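Local atomic coordinates of probable ABC transporter extracellular-binding protein YckB (Bacillus subtilis, PDB entry 2IEE), a protein that probably binds a solute outside the cell and delivers it to an ABC transporter of the membrane. Residues K133-A138 / T174-N179; Q164-V169 / L194-H199. All blocks are in the same frame, centred on the assembly; numbering follows the deposited sequence.

Interaction 1 of 2, residues K133-A138 / T174-N179; sequences KKAAGA and TDVILN
Asp175 reaches across to the start of strand 134-136 and takes the backbone N-H of Lys134 on OD2, at 2.8 Å between Lys134 N and Asp175 OD2, using the anti lone pair. Asp175 CB lies 3.6 Å from Lys134 O. Beyond it CG is anti to the carbonyl carbon (chi1 -59°), and the carboxylate branches there: OD2 also touches CB, CG and CE of Lys134, while OD1 forms a salt bridge with Arg117. An aspartate suits this place because one short side chain serves a backbone N-H and an arginine together. Lys133 runs at about a right angle to it, its CD 3.8 Å from Asp175 OD2; Lys133 NZ bonds instead to Ser122 O and Lys134 NZ to Arg173 O.

Lys134 O is gripped twice, by Asp175 N and by Val176 N, the latter at 3.1 Å. Ala136 N bonds to Val176 O at 3.0 Å, and past it a water joins Ala136 O to Leu178 N where the strands have parted. The alanines are small enough to lie under helices: Ala135 CB meets Val176 CG1 at 3.9 Å on the side of Ala147, and Ala136 CB meets Ile177 CD1 on the side of helix 162-171. The path between these parallel strands runs through helix 142-149, strand 153-154 and helix 162-171, within the alpha/beta lobes of the periplasmic-binding-protein fold, the fold of solute-binding protein family 3.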
ATOM      1  N   LYS A 133       1.381  16.193 -20.920  1.00 16.31           N
ATOM      2  CA  LYS A 133       0.468  15.065 -21.006  1.00 17.30           C
ATOM      3  C   LYS A 133      -0.694  15.220 -20.044  1.00 17.65           C
ATOM      4  O   LYS A 133      -0.608  15.960 -19.069  1.00 16.93           O
ATOM      5  CB  LYS A 133       1.205  13.761 -20.699  1.00 15.33           C
ATOM      6  CG  LYS A 133       2.311  13.437 -21.671  1.00 16.58           C
ATOM      7  CD  LYS A 133       1.780  13.054 -23.040  1.00 15.66           C
ATOM      8  CE  LYS A 133       2.931  12.717 -23.973  1.00 17.69           C
ATOM      9  NZ  LYS A 133       2.451  12.219 -25.285  1.00 23.15           N
ATOM     10  N   LYS A 134      -1.787  14.517 -20.327  1.00 17.40           N
ATOM     11  CA  LYS A 134      -2.959  14.570 -19.471  1.00 16.21           C
ATOM     12  C   LYS A 134      -2.867  13.458 -18.432  1.00 16.52           C
ATOM     13  O   LYS A 134      -3.003  12.276 -18.757  1.00 15.95           O
ATOM     14  CB  LYS A 134      -4.230  14.437 -20.317  1.00 20.78           C
ATOM     15  CG  LYS A 134      -4.457  15.641 -21.245  1.00 22.72           C
ATOM     16  CD  LYS A 134      -5.656  15.477 -22.171  1.00 23.01           C
ATOM     17  CE  LYS A 134      -5.398  14.411 -23.222  1.00 28.66           C
ATOM     18  NZ  LYS A 134      -6.490  14.337 -24.233  1.00 27.60           N
ATOM     19  N   ALA A 135      -2.616  13.849 -17.184  1.00 15.13           N
ATOM     20  CA  ALA A 135      -2.488  12.907 -16.079  1.00 16.85           C
ATOM     21  C   ALA A 135      -3.751  12.859 -15.219  1.00 19.02           C
ATOM     22  O   ALA A 135      -4.304  13.894 -14.833  1.00 17.69           O
ATOM     23  CB  ALA A 135      -1.277  13.272 -15.222  1.00 16.05           C
ATOM     24  N   ALA A 136      -4.204  11.647 -14.921  1.00 22.34           N
ATOM     25  CA  ALA A 136      -5.410  11.463 -14.125  1.00 26.66           C
ATOM     26  C   ALA A 136      -5.171  10.603 -12.892  1.00 29.64           C
ATOM     27  O   ALA A 136      -4.133   9.944 -12.770  1.00 30.22           O
ATOM     28  CB  ALA A 136      -6.506  10.851 -14.987  1.00 26.87           C
ATOM     29  N   GLY A 137      -6.149  10.616 -11.989  1.00 32.48           N
ATOM     30  CA  GLY A 137      -6.061   9.858 -10.751  1.00 34.78           C
ATOM     31  C   GLY A 137      -6.361  10.758  -9.563  1.00 37.01           C
ATOM     32  O   GLY A 137      -6.739  11.914  -9.750  1.00 35.79           O
ATOM     33  N   ALA A 138      -6.193  10.240  -8.345  1.00 39.66           N
ATOM     34  CA  ALA A 138      -6.452  11.015  -7.129  1.00 41.03           C
ATOM     35  C   ALA A 138      -5.738  12.363  -7.159  1.00 41.73           C
ATOM     36  O   ALA A 138      -4.562  12.450  -7.513  1.00 43.10           O
ATOM     37  CB  ALA A 138      -6.024  10.222  -5.897  1.00 43.00           C
ATOM     38  N   THR A 174      -7.331  10.750 -22.031  1.00 12.54           N
ATOM     39  CA  THR A 174      -6.276  11.118 -21.091  1.00 10.14           C
ATOM     40  C   THR A 174      -5.041  10.355 -21.563  1.00 12.13           C
ATOM     41  O   THR A 174      -5.133   9.528 -22.477  1.00 10.63           O
ATOM     42  CB  THR A 174      -6.589  10.718 -19.638  1.00 12.14           C
ATOM     43  OG1 THR A 174      -6.924   9.323 -19.581  1.00 12.65           O
ATOM     44  CG2 THR A 174      -7.729  11.583 -19.078  1.00  8.30           C
ATOM     45  N   ASP A 175      -3.891  10.609 -20.948  1.00 12.17           N
ATOM     46  CA  ASP A 175      -2.664   9.946 -21.380  1.00 11.69           C
ATOM     47  C   ASP A 175      -1.984   9.015 -20.394  1.00 12.92           C
ATOM     48  O   ASP A 175      -1.458   7.969 -20.779  1.00 12.16           O
ATOM     49  CB  ASP A 175      -1.630  10.985 -21.793  1.00 12.23           C
ATOM     50  CG  ASP A 175      -2.108  11.860 -22.915  1.00 11.96           C
ATOM     51  OD1 ASP A 175      -2.517  11.304 -23.950  1.00 11.44           O
ATOM     52  OD2 ASP A 175      -2.058  13.099 -22.763  1.00 14.79           O
ATOM     53  N   VAL A 176      -1.990   9.389 -19.122  1.00 11.59           N
ATOM     54  CA  VAL A 176      -1.281   8.599 -18.142  1.00 11.64           C
ATOM     55  C   VAL A 176      -1.894   8.649 -16.751  1.00 12.54           C
ATOM     56  O   VAL A 176      -2.546   9.626 -16.379  1.00 12.38           O
ATOM     57  CB  VAL A 176       0.177   9.104 -18.078  1.00 11.61           C
ATOM     58  CG1 VAL A 176       0.179  10.558 -17.634  1.00 12.35           C
ATOM     59  CG2 VAL A 176       1.021   8.244 -17.142  1.00 10.87           C
ATOM     60  N   ILE A 177      -1.687   7.570 -16.000  1.00 14.34           N
ATOM     61  CA  ILE A 177      -2.152   7.456 -14.621  1.00 12.73           C
ATOM     62  C   ILE A 177      -0.935   7.051 -13.799  1.00 13.98           C
ATOM     63  O   ILE A 177      -0.290   6.047 -14.101  1.00 12.98           O
ATOM     64  CB  ILE A 177      -3.198   6.342 -14.419  1.00 14.52           C
ATOM     65  CG1 ILE A 177      -4.397   6.560 -15.333  1.00 14.37           C
ATOM     66  CG2 ILE A 177      -3.672   6.333 -12.953  1.00  8.83           C
ATOM     67  CD1 ILE A 177      -5.097   7.855 -15.083  1.00 21.09           C
ATOM     68  N   LEU A 178      -0.628   7.830 -12.770  1.00 13.50           N
ATOM     69  CA  LEU A 178       0.503   7.532 -11.894  1.00 14.09           C
ATOM     70  C   LEU A 178      -0.032   6.922 -10.598  1.00 12.92           C
ATOM     71  O   LEU A 178      -0.916   7.493  -9.963  1.00 12.01           O
ATOM     72  CB  LEU A 178       1.275   8.817 -11.581  1.00 15.57           C
ATOM     73  CG  LEU A 178       2.642   9.024 -12.248  1.00 18.70           C
ATOM     74  CD1 LEU A 178       2.584   8.633 -13.715  1.00 17.24           C
ATOM     75  CD2 LEU A 178       3.073  10.477 -12.077  1.00 15.77           C
ATOM     76  N   ASN A 179       0.485   5.759 -10.212  1.00 11.85           N
ATOM     77  CA  ASN A 179       0.025   5.113  -8.987  1.00 12.54           C
ATOM     78  C   ASN A 179       1.022   4.033  -8.574  1.00 11.32           C
ATOM     79  O   ASN A 179       2.028   3.823  -9.249  1.00 12.59           O
ATOM     80  CB  ASN A 179      -1.362   4.490  -9.212  1.00 12.18           C
ATOM     81  CG  ASN A 179      -2.144   4.301  -7.913  1.00 14.55           C
ATOM     82  OD1 ASN A 179      -1.626   4.527  -6.818  1.00 14.91           O
ATOM     83  ND2 ASN A 179      -3.398   3.883  -8.036  1.00 12.23           N
TER
HETATM   84  O   HOH W   1      -1.546  10.686 -12.778  1.00 23.69           O

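Interaction 2 of 2, residues Q164-V169 / L194-H199; sequences QYLKDV and LNITIH
Leu166 and Ile196 make the close-packed part of this contact, their side chains crossing obliquely. Leu166 CD2 lies 3.8 Å from Ile196 CD1, and Ile196 CG2 rests 3.5 Å from Leu166 O. Ile196 CG1 sits between the backbone N and the carbonyl carbon (chi1 63°), and CD1 and CG2 both face the helix, Ile196 CG2 meeting Val169 CG1 at 4.2 Å. Branched aliphatic residues suit this seam, where both also touch Ile115 of strand 108-116. Helix 162-171 packs against one face of the mixed sheet of this alpha/beta lobe, and Ile196 enters the seam just before strand 197-214. An inverse gamma turn centred on Asn195 separates it from Leu194.

Toward the partly exposed side the packing thins. Leu194 CD2 reaches Leu166 CB at 3.9 Å, but its other neighbour is Lys167, crossing it at about a right angle. Lys167 CG lies 3.9 Å from Leu194 CD2, and a bend at chi4 (-55°) sets NZ 3.6 Å from Leu194 CD1; NZ has a long, weak ion pair with Glu163. Lysine suits this edge, apolar at CG and charged at its tip. An alanine at Lys167 would probably leave the methyls of Leu194 less covered and Glu163 without that distant charge.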
ATOM      1  N   GLN A 164     -13.404   3.851 -15.329  1.00 28.79           N
ATOM      2  CA  GLN A 164     -13.526   5.061 -16.129  1.00 27.48           C
ATOM      3  C   GLN A 164     -12.153   5.660 -16.416  1.00 24.96           C
ATOM      4  O   GLN A 164     -11.840   6.001 -17.555  1.00 24.13           O
ATOM      5  CB  GLN A 164     -14.404   6.084 -15.402  1.00 29.20           C
ATOM      6  CG  GLN A 164     -14.744   7.289 -16.245  1.00 33.67           C
ATOM      7  CD  GLN A 164     -15.403   6.901 -17.555  1.00 35.14           C
ATOM      8  OE1 GLN A 164     -16.482   6.307 -17.567  1.00 38.84           O
ATOM      9  NE2 GLN A 164     -14.752   7.230 -18.666  1.00 36.19           N
ATOM     10  N   TYR A 165     -11.336   5.786 -15.377  1.00 23.18           N
ATOM     11  CA  TYR A 165      -9.995   6.332 -15.533  1.00 22.31           C
ATOM     12  C   TYR A 165      -9.213   5.543 -16.580  1.00 19.11           C
ATOM     13  O   TYR A 165      -8.590   6.114 -17.470  1.00 17.70           O
ATOM     14  CB  TYR A 165      -9.232   6.270 -14.208  1.00 24.06           C
ATOM     15  CG  TYR A 165      -9.629   7.307 -13.183  1.00 27.35           C
ATOM     16  CD1 TYR A 165      -9.413   8.661 -13.414  1.00 27.83           C
ATOM     17  CD2 TYR A 165     -10.167   6.930 -11.956  1.00 30.66           C
ATOM     18  CE1 TYR A 165      -9.715   9.614 -12.445  1.00 29.82           C
ATOM     19  CE2 TYR A 165     -10.475   7.876 -10.978  1.00 31.73           C
ATOM     20  CZ  TYR A 165     -10.241   9.216 -11.231  1.00 30.95           C
ATOM     21  OH  TYR A 165     -10.508  10.147 -10.260  1.00 31.64           O
ATOM     22  N   LEU A 166      -9.256   4.223 -16.469  1.00 17.92           N
ATOM     23  CA  LEU A 166      -8.526   3.355 -17.384  1.00 17.25           C
ATOM     24  C   LEU A 166      -9.007   3.453 -18.835  1.00 16.86           C
ATOM     25  O   LEU A 166      -8.191   3.494 -19.755  1.00 16.16           O
ATOM     26  CB  LEU A 166      -8.607   1.908 -16.887  1.00 16.18           C
ATOM     27  CG  LEU A 166      -8.033   1.678 -15.480  1.00 19.61           C
ATOM     28  CD1 LEU A 166      -8.438   0.296 -14.982  1.00 17.17           C
ATOM     29  CD2 LEU A 166      -6.506   1.815 -15.502  1.00 19.15           C
ATOM     30  N   LYS A 167     -10.321   3.498 -19.040  1.00 17.21           N
ATOM     31  CA  LYS A 167     -10.858   3.586 -20.397  1.00 16.78           C
ATOM     32  C   LYS A 167     -10.512   4.897 -21.089  1.00 14.34           C
ATOM     33  O   LYS A 167     -10.331   4.929 -22.305  1.00 15.03           O
ATOM     34  CB  LYS A 167     -12.379   3.399 -20.397  1.00 18.84           C
ATOM     35  CG  LYS A 167     -12.814   2.008 -19.991  1.00 25.09           C
ATOM     36  CD  LYS A 167     -14.279   1.767 -20.308  1.00 31.62           C
ATOM     37  CE  LYS A 167     -14.733   0.412 -19.782  1.00 35.03           C
ATOM     38  NZ  LYS A 167     -13.878  -0.708 -20.282  1.00 38.40           N
ATOM     39  N   ASP A 168     -10.420   5.977 -20.318  1.00 15.20           N
ATOM     40  CA  ASP A 168     -10.084   7.276 -20.884  1.00 13.86           C
ATOM     41  C   ASP A 168      -8.642   7.273 -21.370  1.00 14.14           C
ATOM     42  O   ASP A 168      -8.285   8.003 -22.297  1.00 14.16           O
ATOM     43  CB  ASP A 168     -10.300   8.389 -19.849  1.00 16.68           C
ATOM     44  CG  ASP A 168     -11.767   8.572 -19.492  1.00 17.22           C
ATOM     45  OD1 ASP A 168     -12.626   8.362 -20.377  1.00 17.16           O
ATOM     46  OD2 ASP A 168     -12.060   8.929 -18.334  1.00 19.37           O
ATOM     47  N   VAL A 169      -7.805   6.464 -20.731  1.00 14.74           N
ATOM     48  CA  VAL A 169      -6.420   6.364 -21.161  1.00 14.41           C
ATOM     49  C   VAL A 169      -6.455   5.606 -22.484  1.00 14.35           C
ATOM     50  O   VAL A 169      -5.901   6.057 -23.491  1.00 14.45           O
ATOM     51  CB  VAL A 169      -5.559   5.563 -20.171  1.00 13.80           C
ATOM     52  CG1 VAL A 169      -4.195   5.267 -20.800  1.00 11.69           C
ATOM     53  CG2 VAL A 169      -5.384   6.339 -18.884  1.00 11.78           C
ATOM     54  N   LEU A 194      -8.335  -4.108 -22.412  1.00 21.19           N
ATOM     55  CA  LEU A 194      -8.297  -2.660 -22.594  1.00 19.80           C
ATOM     56  C   LEU A 194      -6.947  -2.208 -23.136  1.00 18.35           C
ATOM     57  O   LEU A 194      -5.926  -2.856 -22.895  1.00 17.10           O
ATOM     58  CB  LEU A 194      -8.587  -1.982 -21.254  1.00 19.05           C
ATOM     59  CG  LEU A 194      -9.501  -0.759 -21.216  1.00 20.81           C
ATOM     60  CD1 LEU A 194     -10.764  -0.997 -22.054  1.00 21.85           C
ATOM     61  CD2 LEU A 194      -9.867  -0.475 -19.770  1.00 19.76           C
ATOM     62  N   ASN A 195      -6.936  -1.103 -23.874  1.00 17.41           N
ATOM     63  CA  ASN A 195      -5.690  -0.595 -24.433  1.00 16.46           C
ATOM     64  C   ASN A 195      -4.886   0.175 -23.393  1.00 16.25           C
ATOM     65  O   ASN A 195      -4.711   1.385 -23.499  1.00 17.03           O
ATOM     66  CB  ASN A 195      -5.962   0.296 -25.648  1.00 17.31           C
ATOM     67  CG  ASN A 195      -4.691   0.920 -26.206  1.00 17.24           C
ATOM     68  OD1 ASN A 195      -3.634   0.290 -26.236  1.00 19.18           O
ATOM     69  ND2 ASN A 195      -4.795   2.159 -26.663  1.00 14.80           N
ATOM     70  N   ILE A 196      -4.409  -0.546 -22.383  1.00 15.20           N
ATOM     71  CA  ILE A 196      -3.609   0.036 -21.315  1.00 16.44           C
ATOM     72  C   ILE A 196      -2.527  -0.956 -20.909  1.00 15.35           C
ATOM     73  O   ILE A 196      -2.640  -2.158 -21.149  1.00 15.93           O
ATOM     74  CB  ILE A 196      -4.448   0.340 -20.046  1.00 17.83           C
ATOM     75  CG1 ILE A 196      -5.000  -0.966 -19.466  1.00 16.78           C
ATOM     76  CG2 ILE A 196      -5.568   1.316 -20.374  1.00 16.76           C
ATOM     77  CD1 ILE A 196      -5.731  -0.799 -18.141  1.00 18.01           C
ATOM     78  N   THR A 197      -1.478  -0.445 -20.288  1.00 14.23           N
ATOM     79  CA  THR A 197      -0.391  -1.287 -19.823  1.00 12.44           C
ATOM     80  C   THR A 197       0.440  -0.437 -18.882  1.00 12.04           C
ATOM     81  O   THR A 197       0.285   0.782 -18.838  1.00 13.90           O
ATOM     82  CB  THR A 197       0.502  -1.755 -20.991  1.00 11.16           C
ATOM     83  OG1 THR A 197       1.515  -2.642 -20.496  1.00  8.44           O
ATOM     84  CG2 THR A 197       1.168  -0.555 -21.657  1.00 12.14           C
ATOM     85  N   ILE A 198       1.306  -1.084 -18.115  1.00 11.80           N
ATOM     86  CA  ILE A 198       2.183  -0.375 -17.199  1.00 13.14           C
ATOM     87  C   ILE A 198       3.420  -0.054 -18.021  1.00 12.57           C
ATOM     88  O   ILE A 198       3.976  -0.939 -18.669  1.00 14.67           O
ATOM     89  CB  ILE A 198       2.561  -1.263 -15.996  1.00 11.69           C
ATOM     90  CG1 ILE A 198       1.300  -1.554 -15.172  1.00 11.25           C
ATOM     91  CG2 ILE A 198       3.635  -0.582 -15.161  1.00 11.94           C
ATOM     92  CD1 ILE A 198       1.520  -2.392 -13.926  1.00  3.50           C
ATOM     93  N   HIS A 199       3.836   1.207 -18.029  1.00 13.23           N
ATOM     94  CA  HIS A 199       5.015   1.589 -18.806  1.00 14.99           C
ATOM     95  C   HIS A 199       6.216   0.782 -18.317  1.00 15.85           C
ATOM     96  O   HIS A 199       6.502   0.746 -17.127  1.00 15.99           O
ATOM     97  CB  HIS A 199       5.291   3.087 -18.672  1.00 15.35           C
ATOM     98  CG  HIS A 199       6.282   3.603 -19.667  1.00 17.50           C
ATOM     99  ND1 HIS A 199       7.618   3.273 -19.627  1.00 18.29           N
ATOM    100  CD2 HIS A 199       6.123   4.398 -20.751  1.00 18.71           C
ATOM    101  CE1 HIS A 199       8.242   3.842 -20.644  1.00 17.46           C
ATOM    102  NE2 HIS A 199       7.358   4.531 -21.341  1.00 20.93           N
TER

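Both contacts are mainly buried and reach the same mixed sheet, but they hold it differently. Interaction 1 joins neighbouring strands, so its chemistry is largely backbone hydrogen bonding, with charged groups at one end; interaction 2 lays a helix against the residues leading into strand 197-214 and relies on aliphatic side chains, opening to a partly exposed edge at Lys167 and Leu194. Helix 162-171 connects the two, since strand 176-180 follows it in the chain. At the turn between helix 162-171 and strand 176-180, Thr174 N probably bonds to Asp168 O, and Ile177 CG1 packs on Val169 CG2. Arg117, the partner of Asp175, also bonds to Val169 O.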